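Local coordinates for protein putative glucosidase lplD, ALPHA-GALACTURONIDASE (Bacillus subtilis, PDB 3FEF) that hydrolyses alpha-1,4-linked di-galacturonate, releasing galacturonate, as an NAD(+)- and manganese-dependent family 4 glycoside hydrolase that forms a homotetramer, at residues P98-I103 / A428-N433; V111-I116 / L416-V421; D89-D94 / I116-R121; D94-E99 / T293-R298. All blocks are in the same frame, centred on the assembly; numbering follows the deposited sequence.

Contact 1 (P98-I103 / A428-N433); sequences PERCGI and AEQLFN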
loop_
_atom_site.group_PDB
_atom_site.type_symbol
_atom_site.label_atom_id
_atom_site.label_comp_id
_atom_site.label_asym_id
_atom_site.label_seq_id
_atom_site.Cartn_x
_atom_site.Cartn_y
_atom_site.Cartn_z
ATOM N N PRO A 98 -8.098 -31.826 22.946
ATOM C CA PRO A 98 -8.663 -32.006 21.598
ATOM C C PRO A 98 -8.570 -33.433 21.053
ATOM O O PRO A 98 -9.156 -33.736 20.012
ATOM C CB PRO A 98 -7.816 -31.057 20.748
ATOM C CG PRO A 98 -7.383 -29.991 21.736
ATOM C CD PRO A 98 -7.083 -30.759 22.989
ATOM N N GLU A 99 -7.831 -34.296 21.743
ATOM C CA GLU A 99 -7.664 -35.689 21.310
ATOM C C GLU A 99 -8.974 -36.449 21.393
ATOM O O GLU A 99 -9.172 -37.434 20.687
ATOM C CB GLU A 99 -6.591 -36.409 22.140
ATOM C CG GLU A 99 -5.221 -35.750 22.056
ATOM C CD GLU A 99 -4.153 -36.425 22.915
ATOM O OE1 GLU A 99 -4.470 -37.385 23.670
ATOM O OE2 GLU A 99 -2.985 -35.971 22.845
ATOM N N ARG A 100 -9.866 -35.998 22.267
ATOM C CA ARG A 100 -11.204 -36.572 22.338
ATOM C C ARG A 100 -11.968 -36.343 21.042
ATOM O O ARG A 100 -12.912 -37.064 20.751
ATOM C CB ARG A 100 -11.983 -35.927 23.466
ATOM C CG ARG A 100 -12.728 -34.676 23.035
ATOM C CD ARG A 100 -13.508 -34.167 24.210
ATOM N NE ARG A 100 -14.246 -32.955 23.919
ATOM C CZ ARG A 100 -14.689 -32.137 24.859
ATOM N NH1 ARG A 100 -14.458 -32.423 26.132
ATOM N NH2 ARG A 100 -15.359 -31.043 24.531
ATOM N N CYS A 101 -11.575 -35.330 20.272
ATOM C CA CYS A 101 -12.172 -35.106 18.949
ATOM C C CYS A 101 -11.263 -35.564 17.826
ATOM O O CYS A 101 -11.490 -35.218 16.671
ATOM C CB CYS A 101 -12.474 -33.631 18.725
ATOM S SG CYS A 101 -13.592 -32.943 19.934
ATOM N N GLY A 102 -10.211 -36.302 18.162
ATOM C CA GLY A 102 -9.320 -36.845 17.136
ATOM C C GLY A 102 -8.182 -35.937 16.690
ATOM O O GLY A 102 -7.493 -36.235 15.713
ATOM N N ILE A 103 -7.974 -34.837 17.406
ATOM C CA ILE A 103 -6.934 -33.882 17.053
ATOM C C ILE A 103 -5.694 -34.065 17.916
ATOM O O ILE A 103 -5.761 -33.900 19.135
ATOM C CB ILE A 103 -7.435 -32.437 17.228
ATOM C CG1 ILE A 103 -8.601 -32.171 16.265
ATOM C CG2 ILE A 103 -6.277 -31.441 17.023
ATOM C CD1 ILE A 103 -9.324 -30.881 16.523
ATOM N N ALA A 428 -16.558 -28.552 17.547
ATOM C CA ALA A 428 -15.518 -27.552 17.789
ATOM C C ALA A 428 -15.946 -26.515 18.835
ATOM O O ALA A 428 -15.142 -26.079 19.680
ATOM C CB ALA A 428 -15.109 -26.888 16.502
ATOM N N GLU A 429 -17.215 -26.126 18.798
ATOM C CA GLU A 429 -17.705 -25.126 19.743
ATOM C C GLU A 429 -17.658 -25.694 21.142
ATOM O O GLU A 429 -17.317 -25.013 22.094
ATOM C CB GLU A 429 -19.131 -24.699 19.395
ATOM C CG GLU A 429 -19.620 -23.488 20.160
ATOM C CD GLU A 429 -20.821 -22.822 19.482
ATOM O OE1 GLU A 429 -21.585 -23.526 18.765
ATOM O OE2 GLU A 429 -20.993 -21.594 19.657
ATOM N N GLN A 430 -18.013 -26.961 21.261
ATOM C CA GLN A 430 -17.997 -27.611 22.558
ATOM C C GLN A 430 -16.550 -27.775 23.052
ATOM O O GLN A 430 -16.218 -27.408 24.188
ATOM C CB GLN A 430 -18.727 -28.952 22.486
ATOM C CG GLN A 430 -18.864 -29.634 23.840
ATOM C CD GLN A 430 -19.816 -28.888 24.756
ATOM O OE1 GLN A 430 -20.995 -28.754 24.450
ATOM N NE2 GLN A 430 -19.303 -28.392 25.884
ATOM N N LEU A 431 -15.686 -28.306 22.197
ATOM C CA LEU A 431 -14.253 -28.351 22.514
ATOM C C LEU A 431 -13.730 -26.970 22.938
ATOM O O LEU A 431 -13.116 -26.831 23.986
ATOM C CB LEU A 431 -13.446 -28.893 21.319
ATOM C CG LEU A 431 -11.917 -28.904 21.484
ATOM C CD1 LEU A 431 -11.533 -29.741 22.674
ATOM C CD2 LEU A 431 -11.251 -29.434 20.234
ATOM N N PHE A 432 -13.991 -25.949 22.127
ATOM C CA PHE A 432 -13.484 -24.606 22.404
ATOM C C PHE A 432 -13.929 -24.100 23.781
ATOM O O PHE A 432 -13.114 -23.639 24.568
ATOM C CB PHE A 432 -13.926 -23.647 21.289
ATOM C CG PHE A 432 -13.555 -22.184 21.516
ATOM C CD1 PHE A 432 -12.289 -21.715 21.221
ATOM C CD2 PHE A 432 -14.511 -21.269 21.948
ATOM C CE1 PHE A 432 -11.964 -20.364 21.393
ATOM C CE2 PHE A 432 -14.194 -19.918 22.135
ATOM C CZ PHE A 432 -12.928 -19.465 21.857
ATOM N N ASN A 433 -15.222 -24.176 24.067
ATOM C CA ASN A 433 -15.736 -23.760 25.378
ATOM C C ASN A 433 -15.135 -24.543 26.551
ATOM O O ASN A 433 -14.849 -23.974 27.599
ATOM C CB ASN A 433 -17.262 -23.852 25.410
ATOM C CG ASN A 433 -17.925 -22.837 24.489
ATOM O OD1 ASN A 433 -17.362 -21.776 24.209
ATOM N ND2 ASN A 433 -19.126 -23.159 24.019
#
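Leu431 projects from helix 425-435 into the turn 98-103 and carries most of this contact. Its CG stands anti to the backbone N (chi1 176°), which swings both methyls off the helix and across Pro98, so that the leucine branch and the proline ring cross at about a right angle. CD1 sits against the backbone side of the proline, 3.8 Å from Pro98 CA. CD2 meets the ring carbons, 3.8 Å from Pro98 CB, and its further neighbours are looser: Cys101 SG at 4.2 Å and Ile103 CD1 at 4.4 Å. CD2 thus touches three residues of the turn.

Arg100 runs along the exposed border. Its CG takes the crowded position between the backbone N and the carbonyl carbon (chi1 89°), and the chain then stays extended to NE, carrying the guanidinium to the helix backbone, where NH2 lies 3.5 Å from Leu431 CA. Leu431 CD1 covers one face of this group and Gln430 O is near its edge, but its charge is met by a salt bridge to Asp434, one helical turn beyond Gln430.

The turn is braced from within, since Pro98 O accepts from both Cys101 N (2.9 Å) and Ile103 N (3.1 Å). Helix 408-417 backs Leu431 through Phe415. Away from the annotated sites, this is plain apolar packing, bordered by Arg100, of the C-terminal helix on the loop that follows helix 88-96 of the Rossmann-type family 4 domain.

Contact 2 (V111-I116 / L416-V421); sequences VGPGGI and LNDPLV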
loop_
_atom_site.group_PDB
_atom_site.type_symbol
_atom_site.label_atom_id
_atom_site.label_comp_id
_atom_site.label_asym_id
_atom_site.label_seq_id
_atom_site.Cartn_x
_atom_site.Cartn_y
_atom_site.Cartn_z
ATOM N N VAL A 111 0.233 -22.836 17.255
ATOM C CA VAL A 111 -1.044 -22.803 16.528
ATOM C C VAL A 111 -1.896 -23.996 16.952
ATOM O O VAL A 111 -1.693 -24.554 18.028
ATOM C CB VAL A 111 -0.873 -22.803 15.001
ATOM C CG1 VAL A 111 -0.308 -21.464 14.535
ATOM C CG2 VAL A 111 0.012 -23.947 14.554
ATOM N N GLY A 112 -2.847 -24.390 16.118
ATOM C CA GLY A 112 -3.757 -25.467 16.500
ATOM C C GLY A 112 -4.610 -24.993 17.674
ATOM O O GLY A 112 -4.501 -23.825 18.103
ATOM N N PRO A 113 -5.484 -25.880 18.192
ATOM C CA PRO A 113 -6.362 -25.530 19.309
ATOM C C PRO A 113 -5.586 -25.044 20.534
ATOM O O PRO A 113 -5.930 -24.028 21.123
ATOM C CB PRO A 113 -7.111 -26.839 19.613
ATOM C CG PRO A 113 -6.650 -27.856 18.626
ATOM C CD PRO A 113 -5.838 -27.162 17.570
ATOM N N GLY A 114 -4.530 -25.749 20.919
ATOM C CA GLY A 114 -3.732 -25.329 22.072
ATOM C C GLY A 114 -3.041 -23.997 21.889
ATOM O O GLY A 114 -2.951 -23.188 22.827
ATOM N N GLY A 115 -2.517 -23.769 20.692
ATOM C CA GLY A 115 -1.871 -22.509 20.392
ATOM C C GLY A 115 -2.854 -21.352 20.541
ATOM O O GLY A 115 -2.535 -20.344 21.155
ATOM N N ILE A 116 -4.055 -21.513 19.994
ATOM C CA ILE A 116 -5.087 -20.479 20.046
ATOM C C ILE A 116 -5.530 -20.181 21.481
ATOM O O ILE A 116 -5.561 -19.027 21.900
ATOM C CB ILE A 116 -6.332 -20.901 19.249
ATOM C CG1 ILE A 116 -5.950 -21.283 17.808
ATOM C CG2 ILE A 116 -7.427 -19.820 19.338
ATOM C CD1 ILE A 116 -6.105 -20.201 16.772
ATOM N N LEU A 416 -11.879 -21.918 14.466
ATOM C CA LEU A 416 -12.450 -22.606 13.303
ATOM C C LEU A 416 -11.584 -22.538 12.041
ATOM O O LEU A 416 -11.637 -23.417 11.181
ATOM C CB LEU A 416 -13.837 -22.022 12.964
ATOM C CG LEU A 416 -15.022 -22.294 13.895
ATOM C CD1 LEU A 416 -16.308 -21.670 13.320
ATOM C CD2 LEU A 416 -15.177 -23.795 14.090
ATOM N N ASN A 417 -10.833 -21.457 11.895
ATOM C CA ASN A 417 -10.005 -21.265 10.717
ATOM C C ASN A 417 -8.640 -21.980 10.820
ATOM O O ASN A 417 -7.814 -21.908 9.899
ATOM C CB ASN A 417 -9.808 -19.761 10.508
ATOM C CG ASN A 417 -9.387 -19.411 9.095
ATOM O OD1 ASN A 417 -9.847 -20.017 8.131
ATOM N ND2 ASN A 417 -8.535 -18.406 8.965
ATOM N N ASP A 418 -8.388 -22.659 11.937
ATOM C CA ASP A 418 -7.090 -23.328 12.127
ATOM C C ASP A 418 -7.016 -24.665 11.401
ATOM O O ASP A 418 -7.886 -25.498 11.549
ATOM C CB ASP A 418 -6.779 -23.515 13.618
ATOM C CG ASP A 418 -5.407 -24.141 13.858
ATOM O OD1 ASP A 418 -5.326 -25.391 13.962
ATOM O OD2 ASP A 418 -4.403 -23.392 13.915
ATOM N N PRO A 419 -5.963 -24.872 10.604
ATOM C CA PRO A 419 -5.801 -26.109 9.835
ATOM C C PRO A 419 -5.974 -27.393 10.664
ATOM O O PRO A 419 -6.355 -28.419 10.114
ATOM C CB PRO A 419 -4.362 -26.021 9.323
ATOM C CG PRO A 419 -4.100 -24.539 9.233
ATOM C CD PRO A 419 -4.880 -23.905 10.355
ATOM N N LEU A 420 -5.683 -27.369 11.961
ATOM C CA LEU A 420 -5.780 -28.631 12.708
ATOM C C LEU A 420 -7.197 -28.938 13.169
ATOM O O LEU A 420 -7.475 -30.043 13.614
ATOM C CB LEU A 420 -4.821 -28.682 13.896
ATOM C CG LEU A 420 -3.331 -28.742 13.573
ATOM C CD1 LEU A 420 -2.570 -28.821 14.885
ATOM C CD2 LEU A 420 -3.010 -29.940 12.651
ATOM N N VAL A 421 -8.095 -27.963 13.050
ATOM C CA VAL A 421 -9.460 -28.141 13.534
ATOM C C VAL A 421 -10.406 -28.561 12.410
ATOM O O VAL A 421 -11.101 -27.744 11.828
ATOM C CB VAL A 421 -9.947 -26.887 14.271
ATOM C CG1 VAL A 421 -11.351 -27.078 14.806
ATOM C CG2 VAL A 421 -8.966 -26.544 15.411
#
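The polar part centres on the carboxylate of Asp418, whose CG is anti to the backbone N (chi1 -177°) and so reaches across to the start of helix 112-136. Gly112 N donates to Asp418 OD2 at 2.9 Å, with a bent N-H...O angle of 140°. The other oxygen serves its own chain: Leu420 N donates to Asp418 OD1 at 2.8 Å, closing an Asx turn within the type I turn 418-421. Both donors approach from above the carboxylate plane, so each oxygen of this buried group has a backbone N-H partner.

The apolar part flanks it. The Pro113 ring slides past Val421 in the opposite direction, with Pro113 CD 3.9 Å from Val421 CG2, and the same CD meets Leu420 CB. Leu420 CD1 comes to 3.9 Å from Gly112 CA, and Val111 CB lies near Asp418 OD2.

Gly112 has positive phi, and a CB here would run into Leu420 CD1. Next door, Asn417 OD1 bonds Arg391 of a second subunit, so the turn adjoins a subunit interface. A carboxylate at the N-terminal start of a helix would be favoured by the helix dipole, consistent with Asp418 staying ionised though buried.

Contact 3 (D89-D94 / I116-R121); sequences DDMEVD and IIRGLR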
loop_
_atom_site.group_PDB
_atom_site.type_symbol
_atom_site.label_atom_id
_atom_site.label_comp_id
_atom_site.label_asym_id
_atom_site.label_seq_id
_atom_site.Cartn_x
_atom_site.Cartn_y
_atom_site.Cartn_z
ATOM N N ASP A 89 -0.985 -27.460 34.272
ATOM C CA ASP A 89 -2.349 -28.007 34.255
ATOM C C ASP A 89 -3.186 -27.386 33.126
ATOM O O ASP A 89 -3.911 -28.087 32.433
ATOM C CB ASP A 89 -3.044 -27.838 35.613
ATOM C CG ASP A 89 -2.299 -28.539 36.745
ATOM O OD1 ASP A 89 -1.749 -29.646 36.526
ATOM O OD2 ASP A 89 -2.249 -27.982 37.859
ATOM N N ASP A 90 -3.073 -26.078 32.926
ATOM C CA ASP A 90 -3.754 -25.439 31.802
ATOM C C ASP A 90 -3.286 -26.058 30.486
ATOM O O ASP A 90 -4.081 -26.301 29.578
ATOM C CB ASP A 90 -3.488 -23.939 31.792
ATOM C CG ASP A 90 -4.112 -23.236 32.973
ATOM O OD1 ASP A 90 -5.098 -23.769 33.524
ATOM O OD2 ASP A 90 -3.620 -22.150 33.356
HETATM N N MSE A 91 -1.995 -26.348 30.413
HETATM C CA MSE A 91 -1.403 -26.859 29.187
HETATM C C MSE A 91 -1.883 -28.266 28.838
HETATM O O MSE A 91 -2.072 -28.593 27.659
HETATM C CB MSE A 91 0.122 -26.807 29.276
HETATM C CG MSE A 91 0.781 -26.777 27.928
HETATM SE SE MSE A 91 2.672 -26.293 28.000
HETATM C CE MSE A 91 3.093 -26.691 26.119
ATOM N N GLU A 92 -2.082 -29.091 29.861
ATOM C CA GLU A 92 -2.622 -30.425 29.682
ATOM C C GLU A 92 -3.945 -30.351 28.905
ATOM O O GLU A 92 -4.232 -31.188 28.041
ATOM C CB GLU A 92 -2.822 -31.087 31.046
ATOM C CG GLU A 92 -3.100 -32.590 31.001
ATOM C CD GLU A 92 -3.064 -33.228 32.392
ATOM O OE1 GLU A 92 -2.057 -33.031 33.113
ATOM O OE2 GLU A 92 -4.040 -33.921 32.769
ATOM N N VAL A 93 -4.745 -29.342 29.219
ATOM C CA VAL A 93 -5.946 -29.035 28.450
ATOM C C VAL A 93 -5.592 -28.528 27.035
ATOM O O VAL A 93 -6.015 -29.118 26.055
ATOM C CB VAL A 93 -6.834 -28.021 29.185
ATOM C CG1 VAL A 93 -8.083 -27.691 28.350
ATOM C CG2 VAL A 93 -7.224 -28.569 30.561
ATOM N N ASP A 94 -4.801 -27.464 26.925
ATOM C CA ASP A 94 -4.364 -26.995 25.597
ATOM C C ASP A 94 -3.980 -28.186 24.710
ATOM O O ASP A 94 -4.480 -28.353 23.607
ATOM C CB ASP A 94 -3.125 -26.088 25.694
ATOM C CG ASP A 94 -3.361 -24.832 26.508
ATOM O OD1 ASP A 94 -4.529 -24.501 26.774
ATOM O OD2 ASP A 94 -2.368 -24.164 26.873
ATOM N N ILE A 116 -4.055 -21.513 19.994
ATOM C CA ILE A 116 -5.087 -20.479 20.046
ATOM C C ILE A 116 -5.530 -20.181 21.481
ATOM O O ILE A 116 -5.561 -19.027 21.900
ATOM C CB ILE A 116 -6.332 -20.901 19.249
ATOM C CG1 ILE A 116 -5.950 -21.283 17.808
ATOM C CG2 ILE A 116 -7.427 -19.820 19.338
ATOM C CD1 ILE A 116 -6.105 -20.201 16.772
ATOM N N ILE A 117 -5.882 -21.229 22.222
ATOM C CA ILE A 117 -6.310 -21.075 23.602
ATOM C C ILE A 117 -5.175 -20.459 24.408
ATOM O O ILE A 117 -5.385 -19.514 25.173
ATOM C CB ILE A 117 -6.749 -22.440 24.223
ATOM C CG1 ILE A 117 -7.952 -22.988 23.461
ATOM C CG2 ILE A 117 -7.104 -22.287 25.705
ATOM C CD1 ILE A 117 -9.183 -22.089 23.538
ATOM N N ARG A 118 -3.961 -20.966 24.207
ATOM C CA ARG A 118 -2.807 -20.430 24.929
ATOM C C ARG A 118 -2.578 -18.943 24.628
ATOM O O ARG A 118 -2.350 -18.136 25.535
ATOM C CB ARG A 118 -1.554 -21.252 24.619
ATOM C CG ARG A 118 -0.322 -20.879 25.432
ATOM C CD ARG A 118 0.844 -21.729 24.935
ATOM N NE ARG A 118 2.145 -21.259 25.385
ATOM C CZ ARG A 118 2.987 -22.002 26.093
ATOM N NH1 ARG A 118 2.643 -23.241 26.415
ATOM N NH2 ARG A 118 4.164 -21.508 26.468
ATOM N N GLY A 119 -2.653 -18.583 23.353
ATOM C CA GLY A 119 -2.474 -17.188 22.979
ATOM C C GLY A 119 -3.511 -16.360 23.707
ATOM O O GLY A 119 -3.220 -15.313 24.293
ATOM N N LEU A 120 -4.742 -16.837 23.671
ATOM C CA LEU A 120 -5.833 -16.137 24.312
ATOM C C LEU A 120 -5.475 -15.819 25.773
ATOM O O LEU A 120 -5.621 -14.705 26.237
ATOM C CB LEU A 120 -7.033 -17.050 24.262
ATOM C CG LEU A 120 -8.381 -16.500 23.888
ATOM C CD1 LEU A 120 -8.255 -15.371 22.863
ATOM C CD2 LEU A 120 -9.188 -17.681 23.341
ATOM N N ARG A 121 -5.007 -16.822 26.491
ATOM C CA ARG A 121 -4.562 -16.680 27.879
ATOM C C ARG A 121 -3.398 -15.683 28.017
ATOM O O ARG A 121 -3.291 -14.949 28.995
ATOM C CB ARG A 121 -4.129 -18.066 28.362
ATOM C CG ARG A 121 -4.116 -18.304 29.850
ATOM C CD ARG A 121 -4.286 -19.816 30.180
ATOM N NE ARG A 121 -3.160 -20.640 29.732
ATOM C CZ ARG A 121 -3.273 -21.681 28.911
ATOM N NH1 ARG A 121 -4.462 -22.046 28.468
ATOM N NH2 ARG A 121 -2.205 -22.378 28.550
#
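Asp94 and Arg121 meet tip to tip between two helix segments whose axes approach to 10.1 Å at 144°, nearer antiparallel than parallel. The guanidinium grips the carboxylate end-on: Arg121 NH1 donates to Asp94 OD1 at 3.0 Å and Arg121 NH2 to Asp94 OD2 at a very short 2.5 Å. Both bonds are nearly straight and use the syn lone pairs, and the two planes are only 11° apart, an almost flat bidentate salt bridge. The third nitrogen is satisfied elsewhere, NE donating to Pro85 O. With its chain bent at chi3 (66°), Arg121 presents the guanidinium end-on to Asp94. Its faces are sandwiched, Asp90 CB lying over the centre of one and Arg118 CA over the rim of the opposite one.

Asp90 completes a salt-bridge network by charge alone: the long bridge from its OD2 to Arg121 NE spans 4.0 Å, well out of the guanidinium plane, and that oxygen accepts from Ser87 N.

Arg118, CG anti to the backbone N and extended to NE, brings its guanidinium round to Met91. Its NE donates to Asn147 O, the backbone of a residue that probably binds substrate, while selenomethionine Met91 places SE 3.4 Å from Arg118 NH1, at the edge of the guanidinium. Buried Asp94, gripped by two N-H groups, is probably ionised.

Around the pair, Met91 leans on helix 295-314, Ile117 on Phe432 and Met435 of helix 425-435, and Ile116 and Leu120 on helix 383-405, so helices 88-96 and 112-136 are packed among three helices from later in the chain.

Contact 4 (D94-E99 / T293-R298); sequences DVHLPE and TPISFR. With SO4 (sulfate ion), chain E.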
loop_
_atom_site.group_PDB
_atom_site.type_symbol
_atom_site.label_atom_id
_atom_site.label_comp_id
_atom_site.label_asym_id
_atom_site.label_seq_id
_atom_site.Cartn_x
_atom_site.Cartn_y
_atom_site.Cartn_z
ATOM N N ASP A 94 -4.801 -27.464 26.925
ATOM C CA ASP A 94 -4.364 -26.995 25.597
ATOM C C ASP A 94 -3.980 -28.186 24.710
ATOM O O ASP A 94 -4.480 -28.353 23.607
ATOM C CB ASP A 94 -3.125 -26.088 25.694
ATOM C CG ASP A 94 -3.361 -24.832 26.508
ATOM O OD1 ASP A 94 -4.529 -24.501 26.774
ATOM O OD2 ASP A 94 -2.368 -24.164 26.873
ATOM N N VAL A 95 -3.071 -29.006 25.205
ATOM C CA VAL A 95 -2.432 -30.020 24.379
ATOM C C VAL A 95 -3.214 -31.328 24.235
ATOM O O VAL A 95 -3.178 -31.937 23.181
ATOM C CB VAL A 95 -0.991 -30.297 24.877
ATOM C CG1 VAL A 95 -0.288 -31.297 23.979
ATOM C CG2 VAL A 95 -0.204 -28.978 24.943
ATOM N N HIS A 96 -3.927 -31.768 25.267
ATOM C CA HIS A 96 -4.515 -33.122 25.218
ATOM C C HIS A 96 -6.031 -33.239 25.030
ATOM O O HIS A 96 -6.515 -34.211 24.425
ATOM C CB HIS A 96 -4.045 -33.970 26.417
ATOM C CG HIS A 96 -2.580 -34.265 26.392
ATOM N ND1 HIS A 96 -2.019 -35.151 25.496
ATOM C CD2 HIS A 96 -1.554 -33.762 27.121
ATOM C CE1 HIS A 96 -0.713 -35.198 25.690
ATOM N NE2 HIS A 96 -0.405 -34.366 26.670
ATOM N N LEU A 97 -6.783 -32.254 25.498
ATOM C CA LEU A 97 -8.240 -32.334 25.358
ATOM C C LEU A 97 -8.706 -32.528 23.902
ATOM O O LEU A 97 -9.599 -33.295 23.631
ATOM C CB LEU A 97 -8.921 -31.121 25.995
ATOM C CG LEU A 97 -10.435 -31.284 26.158
ATOM C CD1 LEU A 97 -10.779 -32.570 26.947
ATOM C CD2 LEU A 97 -11.049 -30.059 26.832
ATOM N N PRO A 98 -8.098 -31.826 22.946
ATOM C CA PRO A 98 -8.663 -32.006 21.598
ATOM C C PRO A 98 -8.570 -33.433 21.053
ATOM O O PRO A 98 -9.156 -33.736 20.012
ATOM C CB PRO A 98 -7.816 -31.057 20.748
ATOM C CG PRO A 98 -7.383 -29.991 21.736
ATOM C CD PRO A 98 -7.083 -30.759 22.989
ATOM N N GLU A 99 -7.831 -34.296 21.743
ATOM C CA GLU A 99 -7.664 -35.689 21.310
ATOM C C GLU A 99 -8.974 -36.449 21.393
ATOM O O GLU A 99 -9.172 -37.434 20.687
ATOM C CB GLU A 99 -6.591 -36.409 22.140
ATOM C CG GLU A 99 -5.221 -35.750 22.056
ATOM C CD GLU A 99 -4.153 -36.425 22.915
ATOM O OE1 GLU A 99 -4.470 -37.385 23.670
ATOM O OE2 GLU A 99 -2.985 -35.971 22.845
ATOM N N THR A 293 5.207 -33.986 22.120
ATOM C CA THR A 293 5.640 -33.708 23.481
ATOM C C THR A 293 4.424 -33.697 24.396
ATOM O O THR A 293 3.677 -32.719 24.418
ATOM C CB THR A 293 6.321 -32.338 23.585
ATOM O OG1 THR A 293 7.478 -32.316 22.746
ATOM C CG2 THR A 293 6.733 -32.038 25.034
ATOM N N PRO A 294 4.229 -34.779 25.165
ATOM C CA PRO A 294 3.068 -34.887 26.046
ATOM C C PRO A 294 3.283 -34.006 27.258
ATOM O O PRO A 294 4.430 -33.730 27.614
ATOM C CB PRO A 294 3.078 -36.368 26.466
ATOM C CG PRO A 294 4.429 -36.956 25.989
ATOM C CD PRO A 294 5.249 -35.812 25.446
ATOM N N ILE A 295 2.213 -33.570 27.913
ATOM C CA ILE A 295 2.403 -32.657 29.042
ATOM C C ILE A 295 3.127 -33.304 30.219
ATOM O O ILE A 295 3.724 -32.614 31.036
ATOM C CB ILE A 295 1.101 -32.035 29.522
ATOM C CG1 ILE A 295 0.494 -31.191 28.396
ATOM C CG2 ILE A 295 1.352 -31.163 30.758
ATOM C CD1 ILE A 295 1.509 -30.287 27.694
ATOM N N SER A 296 3.071 -34.627 30.303
ATOM C CA SER A 296 3.752 -35.349 31.368
ATOM C C SER A 296 5.266 -35.182 31.228
ATOM O O SER A 296 5.983 -35.077 32.222
ATOM C CB SER A 296 3.388 -36.827 31.302
ATOM O OG SER A 296 3.783 -37.351 30.050
ATOM N N PHE A 297 5.749 -35.148 29.989
ATOM C CA PHE A 297 7.158 -34.928 29.776
ATOM C C PHE A 297 7.555 -33.599 30.401
ATOM O O PHE A 297 8.613 -33.489 31.024
ATOM C CB PHE A 297 7.525 -34.931 28.294
ATOM C CG PHE A 297 8.951 -34.525 28.045
ATOM C CD1 PHE A 297 9.961 -35.470 28.027
ATOM C CD2 PHE A 297 9.284 -33.195 27.881
ATOM C CE1 PHE A 297 11.280 -35.099 27.825
ATOM C CE2 PHE A 297 10.600 -32.819 27.688
ATOM C CZ PHE A 297 11.598 -33.775 27.659
ATOM N N ARG A 298 6.702 -32.590 30.252
ATOM C CA ARG A 298 7.040 -31.258 30.746
ATOM C C ARG A 298 6.991 -31.192 32.252
ATOM O O ARG A 298 7.732 -30.426 32.860
ATOM C CB ARG A 298 6.124 -30.174 30.139
ATOM C CG ARG A 298 6.270 -30.053 28.615
ATOM C CD ARG A 298 5.433 -28.920 28.015
ATOM N NE ARG A 298 5.484 -28.977 26.558
ATOM C CZ ARG A 298 6.401 -28.363 25.823
ATOM N NH1 ARG A 298 6.389 -28.483 24.501
ATOM N NH2 ARG A 298 7.324 -27.623 26.404
HETATM S S SO4 E . 9.698 -26.686 23.951
HETATM O O1 SO4 E . 10.872 -27.096 24.714
HETATM O O2 SO4 E . 8.931 -27.848 23.519
HETATM O O3 SO4 E . 10.146 -25.934 22.787
HETATM O O4 SO4 E . 8.860 -25.828 24.775
#
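His96 lays the edge of its imidazole along Ile295, the two side chains sliding past each other in opposite directions, with His96 CD2 3.5 Å from Ile295 CG1. CG is anti to the carbonyl carbon (chi1 -66°), which aims NE2 at the start of helix 295-314. There Ile295 N, just after the N-cap position held by Pro294, donates to His96 NE2 at 3.0 Å. The bond is nearly straight (167°) and lies in the ring plane.

At the far side of the ring His96 ND1 donates to Glu99 OE2 at 2.9 Å, meeting the oxygen from above the carboxylate plane. The ring is therefore fixed at both nitrogens: NE2 accepts and ND1 carries the proton, and Glu99 probably strengthens NE2 as an acceptor. Val95 CG1 covers one face, over the ring centre, and Pro294 CA adds to the edge contacts, 3.6 Å from His96 NE2.

Deeper in, Val95 and Ile295 cross obliquely. Val95 CG2 presses on Ile295 CD1 at 3.5 Å, tighter than usual for two carbons, while Val95 CG1 faces Thr293 O.

Arg298, one turn further along helix 295-314, holds a sulfate ion, probably from the crystallisation liquor. Arg298 NH1 donates to sulfate O2 at 2.8 Å and Arg298 NH2 to sulfate O4 at 2.9 Å; Arg271 binds the same ion.

The contact joins the C-terminal end of helix 88-96 to the N-terminal end of helix 295-314. Met91, earlier on helix 88-96, packs on both Ile295 and Arg298, Leu97 and Pro98 turn to helix 425-435, and Thr293 is backbone-bonded to Ser106 in the loop before helix 112-136.

The four contacts lie on one side of the chain's centre, their own centres 10 to 15 Å apart. Helix 88-96, the loop after it and the start of helix 112-136 supply one segment of every contact and both of contact 3. Contact 4 then brings in helix 295-314, contact 2 the turn after helix 408-417, and contact 1 helix 425-435. Along the chain both segments of contact 2 fall between those of contact 1, while those of contact 3 alternate with each other contact's. Pro98 packing on Pro113 links contacts 1 and 2. Contacts 1, 2 and 4 thus join the Rossmann-type part to later parts of the chain, while contact 3 ties two of its own helices together.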